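Local coordinates for glycerol dehydratase (Clostridium butyricum, PDB 1R9D), which probably dehydrates glycerol as a B12-independent glycyl-radical lyase, and is seen here with glycerol bound, at residues Y339-G351 against L422-V434. Numbering follows the deposited sequence.
Sequences YQNLIVGGQNSEG and LEDARDYGIIGCV
Strand 341-344, at the edge of a five-stranded sheet, runs nearly antiparallel (163°) to strand 429-431, and Asn-341 holds the loop that follows strand 429-431, where Gly-432 lies beside the bound glycerol and Cys-433 is probably the thiyl-radical cysteine, as in the glycyl-radical enzyme family. That amide has CG anti to the backbone N (chi1 -156°), which lays it over Ile-430, ND2 lying 3.5 Å from Ile-430 CG2. Its ND2 then donates to Gly-432 O at 3.1 Å, fairly straight and in the amide plane, but arriving above the carbonyl plane. OD1 bonds to Ser-377, and a water bridges OD1 to Ile-430 O. Tyr-339 O meets Gly-432 CA at 3.3 Å in a CA-H...O contact, and Cys-433 SG sits obliquely against the tyrosine ring, 3.7 Å from CD2. Ile-343 CD1 packs on Ile-430 CG1. At the far end Arg-426, extended from CG to NE, sends NH1 to Ser-349 O (3.0 Å), with that oxygen at the guanidinium edge and Gly-351 CA over one face. With no backbone hydrogen bond between the two strands, the amide of Asn-341 and its water tie the loop at Gly-432, beside the glycerol, and strand 429-431 to the sheet edge.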
loop_
_atom_site.group_PDB
_atom_site.type_symbol
_atom_site.label_atom_id
_atom_site.label_comp_id
_atom_site.label_asym_id
_atom_site.label_seq_id
_atom_site.Cartn_x
_atom_site.Cartn_y
_atom_site.Cartn_z
ATOM N N TYR A 339 -24.850 11.829 15.849
ATOM C CA TYR A 339 -24.283 11.295 17.096
ATOM C C TYR A 339 -23.063 12.034 17.654
ATOM O O TYR A 339 -22.075 11.406 18.034
ATOM C CB TYR A 339 -23.908 9.821 16.907
ATOM C CG TYR A 339 -24.994 8.961 16.298
ATOM C CD1 TYR A 339 -25.057 8.755 14.920
ATOM C CD2 TYR A 339 -25.963 8.355 17.101
ATOM C CE1 TYR A 339 -26.053 7.967 14.355
ATOM C CE2 TYR A 339 -26.967 7.566 16.545
ATOM C CZ TYR A 339 -27.008 7.375 15.176
ATOM O OH TYR A 339 -28.002 6.597 14.625
ATOM N N GLN A 340 -23.130 13.358 17.725
ATOM C CA GLN A 340 -22.015 14.145 18.245
ATOM C C GLN A 340 -22.161 14.264 19.761
ATOM O O GLN A 340 -22.823 15.175 20.270
ATOM C CB GLN A 340 -22.022 15.527 17.585
ATOM C CG GLN A 340 -21.989 15.440 16.064
ATOM C CD GLN A 340 -22.446 16.718 15.388
ATOM O OE1 GLN A 340 -21.658 17.412 14.743
ATOM N NE2 GLN A 340 -23.727 17.035 15.537
ATOM N N ASN A 341 -21.535 13.341 20.488
ATOM C CA ASN A 341 -21.647 13.336 21.935
ATOM C C ASN A 341 -20.769 14.372 22.619
ATOM O O ASN A 341 -19.568 14.478 22.350
ATOM C CB ASN A 341 -21.333 11.934 22.486
ATOM C CG ASN A 341 -21.975 11.687 23.845
ATOM O OD1 ASN A 341 -21.641 12.339 24.828
ATOM N ND2 ASN A 341 -22.917 10.751 23.893
ATOM N N LEU A 342 -21.389 15.143 23.504
ATOM C CA LEU A 342 -20.700 16.176 24.270
ATOM C C LEU A 342 -21.032 15.869 25.725
ATOM O O LEU A 342 -22.199 15.789 26.094
ATOM C CB LEU A 342 -21.215 17.565 23.863
ATOM C CG LEU A 342 -20.529 18.797 24.464
ATOM C CD1 LEU A 342 -20.753 20.010 23.548
ATOM C CD2 LEU A 342 -21.071 19.061 25.862
ATOM N N ILE A 343 -20.005 15.694 26.552
ATOM C CA ILE A 343 -20.221 15.338 27.949
ATOM C C ILE A 343 -19.668 16.370 28.933
ATOM O O ILE A 343 -18.678 17.043 28.648
ATOM C CB ILE A 343 -19.583 13.943 28.218
ATOM C CG1 ILE A 343 -20.076 13.358 29.542
ATOM C CG2 ILE A 343 -18.071 14.063 28.233
ATOM C CD1 ILE A 343 -19.937 11.845 29.594
ATOM N N VAL A 344 -20.324 16.512 30.083
ATOM C CA VAL A 344 -19.854 17.447 31.092
ATOM C C VAL A 344 -19.825 16.803 32.474
ATOM O O VAL A 344 -20.494 15.793 32.717
ATOM C CB VAL A 344 -20.711 18.749 31.136
ATOM C CG1 VAL A 344 -20.656 19.441 29.778
ATOM C CG2 VAL A 344 -22.149 18.441 31.533
ATOM N N GLY A 345 -19.033 17.385 33.365
ATOM C CA GLY A 345 -18.913 16.860 34.715
ATOM C C GLY A 345 -17.897 15.737 34.797
ATOM O O GLY A 345 -17.184 15.463 33.830
ATOM N N GLY A 346 -17.840 15.074 35.948
ATOM C CA GLY A 346 -16.899 13.984 36.120
ATOM C C GLY A 346 -15.700 14.401 36.952
ATOM O O GLY A 346 -15.728 15.432 37.613
ATOM N N GLN A 347 -14.642 13.601 36.921
ATOM C CA GLN A 347 -13.444 13.911 37.690
ATOM C C GLN A 347 -12.271 14.205 36.769
ATOM O O GLN A 347 -12.354 13.973 35.560
ATOM C CB GLN A 347 -13.112 12.741 38.631
ATOM C CG GLN A 347 -12.976 11.390 37.945
ATOM C CD GLN A 347 -12.961 10.223 38.928
ATOM O OE1 GLN A 347 -12.018 10.058 39.703
ATOM N NE2 GLN A 347 -14.012 9.410 38.898
ATOM N N ASN A 348 -11.190 14.742 37.330
ATOM C CA ASN A 348 -10.003 15.030 36.531
ATOM C C ASN A 348 -8.987 13.906 36.714
ATOM O O ASN A 348 -9.283 12.900 37.365
ATOM C CB ASN A 348 -9.374 16.380 36.910
ATOM C CG ASN A 348 -8.941 16.449 38.365
ATOM O OD1 ASN A 348 -8.585 15.442 38.972
ATOM N ND2 ASN A 348 -8.951 17.658 38.925
ATOM N N SER A 349 -7.796 14.081 36.151
ATOM C CA SER A 349 -6.756 13.058 36.231
ATOM C C SER A 349 -6.292 12.678 37.631
ATOM O O SER A 349 -5.816 11.560 37.843
ATOM C CB SER A 349 -5.553 13.471 35.384
ATOM O OG SER A 349 -5.851 13.302 34.005
ATOM N N GLU A 350 -6.423 13.587 38.590
ATOM C CA GLU A 350 -5.998 13.268 39.945
ATOM C C GLU A 350 -7.148 12.759 40.813
ATOM O O GLU A 350 -7.010 12.612 42.027
ATOM C CB GLU A 350 -5.311 14.482 40.587
ATOM C CG GLU A 350 -6.148 15.740 40.662
ATOM C CD GLU A 350 -5.290 16.992 40.786
ATOM O OE1 GLU A 350 -4.320 16.975 41.581
ATOM O OE2 GLU A 350 -5.587 17.993 40.094
ATOM N N GLY A 351 -8.285 12.480 40.180
ATOM C CA GLY A 351 -9.426 11.962 40.911
ATOM C C GLY A 351 -10.220 12.955 41.740
ATOM O O GLY A 351 -10.791 12.582 42.771
ATOM N N LEU A 422 -4.326 5.007 34.301
ATOM C CA LEU A 422 -5.391 5.493 35.172
ATOM C C LEU A 422 -5.673 6.968 34.873
ATOM O O LEU A 422 -6.827 7.404 34.878
ATOM C CB LEU A 422 -4.995 5.326 36.644
ATOM C CG LEU A 422 -5.979 5.830 37.705
ATOM C CD1 LEU A 422 -7.319 5.116 37.562
ATOM C CD2 LEU A 422 -5.387 5.584 39.095
ATOM N N GLU A 423 -4.618 7.732 34.600
ATOM C CA GLU A 423 -4.771 9.151 34.295
ATOM C C GLU A 423 -5.628 9.342 33.042
ATOM O O GLU A 423 -6.554 10.156 33.032
ATOM C CB GLU A 423 -3.401 9.803 34.084
ATOM C CG GLU A 423 -3.397 11.307 34.318
ATOM C CD GLU A 423 -2.131 11.996 33.818
ATOM O OE1 GLU A 423 -1.029 11.421 33.974
ATOM O OE2 GLU A 423 -2.242 13.123 33.280
ATOM N N ASP A 424 -5.318 8.592 31.986
ATOM C CA ASP A 424 -6.072 8.692 30.738
ATOM C C ASP A 424 -7.513 8.212 30.908
ATOM O O ASP A 424 -8.439 8.831 30.393
ATOM C CB ASP A 424 -5.391 7.885 29.623
ATOM C CG ASP A 424 -4.193 8.608 29.017
ATOM O OD1 ASP A 424 -4.064 9.834 29.217
ATOM O OD2 ASP A 424 -3.389 7.950 28.321
ATOM N N ALA A 425 -7.704 7.110 31.630
ATOM C CA ALA A 425 -9.049 6.577 31.851
ATOM C C ALA A 425 -9.931 7.588 32.587
ATOM O O ALA A 425 -11.117 7.714 32.290
ATOM C CB ALA A 425 -8.981 5.265 32.642
ATOM N N ARG A 426 -9.348 8.310 33.541
ATOM C CA ARG A 426 -10.088 9.305 34.307
ATOM C C ARG A 426 -10.545 10.481 33.451
ATOM O O ARG A 426 -11.487 11.186 33.811
ATOM C CB ARG A 426 -9.237 9.836 35.467
ATOM C CG ARG A 426 -9.182 8.905 36.661
ATOM C CD ARG A 426 -8.233 9.420 37.729
ATOM N NE ARG A 426 -8.318 8.619 38.949
ATOM C CZ ARG A 426 -7.405 8.632 39.911
ATOM N NH1 ARG A 426 -6.335 9.405 39.794
ATOM N NH2 ARG A 426 -7.563 7.874 40.991
ATOM N N ASP A 427 -9.888 10.682 32.314
ATOM C CA ASP A 427 -10.222 11.796 31.431
ATOM C C ASP A 427 -11.073 11.360 30.233
ATOM O O ASP A 427 -11.070 12.007 29.191
ATOM C CB ASP A 427 -8.923 12.455 30.945
ATOM C CG ASP A 427 -9.151 13.823 30.329
ATOM O OD1 ASP A 427 -9.871 14.641 30.941
ATOM O OD2 ASP A 427 -8.596 14.083 29.237
ATOM N N TYR A 428 -11.821 10.275 30.391
ATOM C CA TYR A 428 -12.637 9.770 29.297
ATOM C C TYR A 428 -13.817 10.648 28.908
ATOM O O TYR A 428 -14.325 11.440 29.701
ATOM C CB TYR A 428 -13.159 8.361 29.627
ATOM C CG TYR A 428 -14.408 8.323 30.489
ATOM C CD1 TYR A 428 -15.683 8.390 29.914
ATOM C CD2 TYR A 428 -14.318 8.226 31.877
ATOM C CE1 TYR A 428 -16.830 8.359 30.700
ATOM C CE2 TYR A 428 -15.462 8.197 32.672
ATOM C CZ TYR A 428 -16.713 8.261 32.077
ATOM O OH TYR A 428 -17.841 8.204 32.862
ATOM N N GLY A 429 -14.236 10.485 27.659
ATOM C CA GLY A 429 -15.387 11.187 27.134
ATOM C C GLY A 429 -16.151 10.106 26.400
ATOM O O GLY A 429 -15.636 8.996 26.252
ATOM N N ILE A 430 -17.363 10.401 25.944
ATOM C CA ILE A 430 -18.145 9.411 25.222
ATOM C C ILE A 430 -18.200 9.681 23.719
ATOM O O ILE A 430 -18.324 10.829 23.287
ATOM C CB ILE A 430 -19.591 9.349 25.764
ATOM C CG1 ILE A 430 -19.575 8.847 27.216
ATOM C CG2 ILE A 430 -20.442 8.429 24.888
ATOM C CD1 ILE A 430 -18.998 7.450 27.375
ATOM N N ILE A 431 -18.096 8.615 22.937
ATOM C CA ILE A 431 -18.164 8.695 21.480
ATOM C C ILE A 431 -19.536 8.203 21.026
ATOM O O ILE A 431 -20.015 7.181 21.503
ATOM C CB ILE A 431 -17.102 7.793 20.811
ATOM C CG1 ILE A 431 -15.701 8.224 21.248
ATOM C CG2 ILE A 431 -17.248 7.845 19.287
ATOM C CD1 ILE A 431 -15.407 9.704 21.010
ATOM N N GLY A 432 -20.168 8.937 20.114
ATOM C CA GLY A 432 -21.463 8.530 19.591
ATOM C C GLY A 432 -22.585 8.317 20.597
ATOM O O GLY A 432 -23.121 9.272 21.153
ATOM N N CYS A 433 -22.947 7.058 20.822
ATOM C CA CYS A 433 -24.022 6.731 21.754
ATOM C C CYS A 433 -23.570 6.453 23.185
ATOM O O CYS A 433 -24.021 7.114 24.119
ATOM C CB CYS A 433 -24.800 5.520 21.248
ATOM S SG CYS A 433 -25.735 5.800 19.725
ATOM N N VAL A 434 -22.689 5.471 23.354
ATOM C CA VAL A 434 -22.218 5.095 24.692
ATOM C C VAL A 434 -20.776 4.581 24.739
ATOM O O VAL A 434 -20.369 3.980 25.730
ATOM C CB VAL A 434 -23.119 3.981 25.288
ATOM C CG1 VAL A 434 -24.537 4.495 25.497
ATOM C CG2 VAL A 434 -23.131 2.773 24.358
HETATM O O HOH W 1 -18.775 12.843 25.183
HETATM O O HOH W 2 -5.296 12.343 31.023
#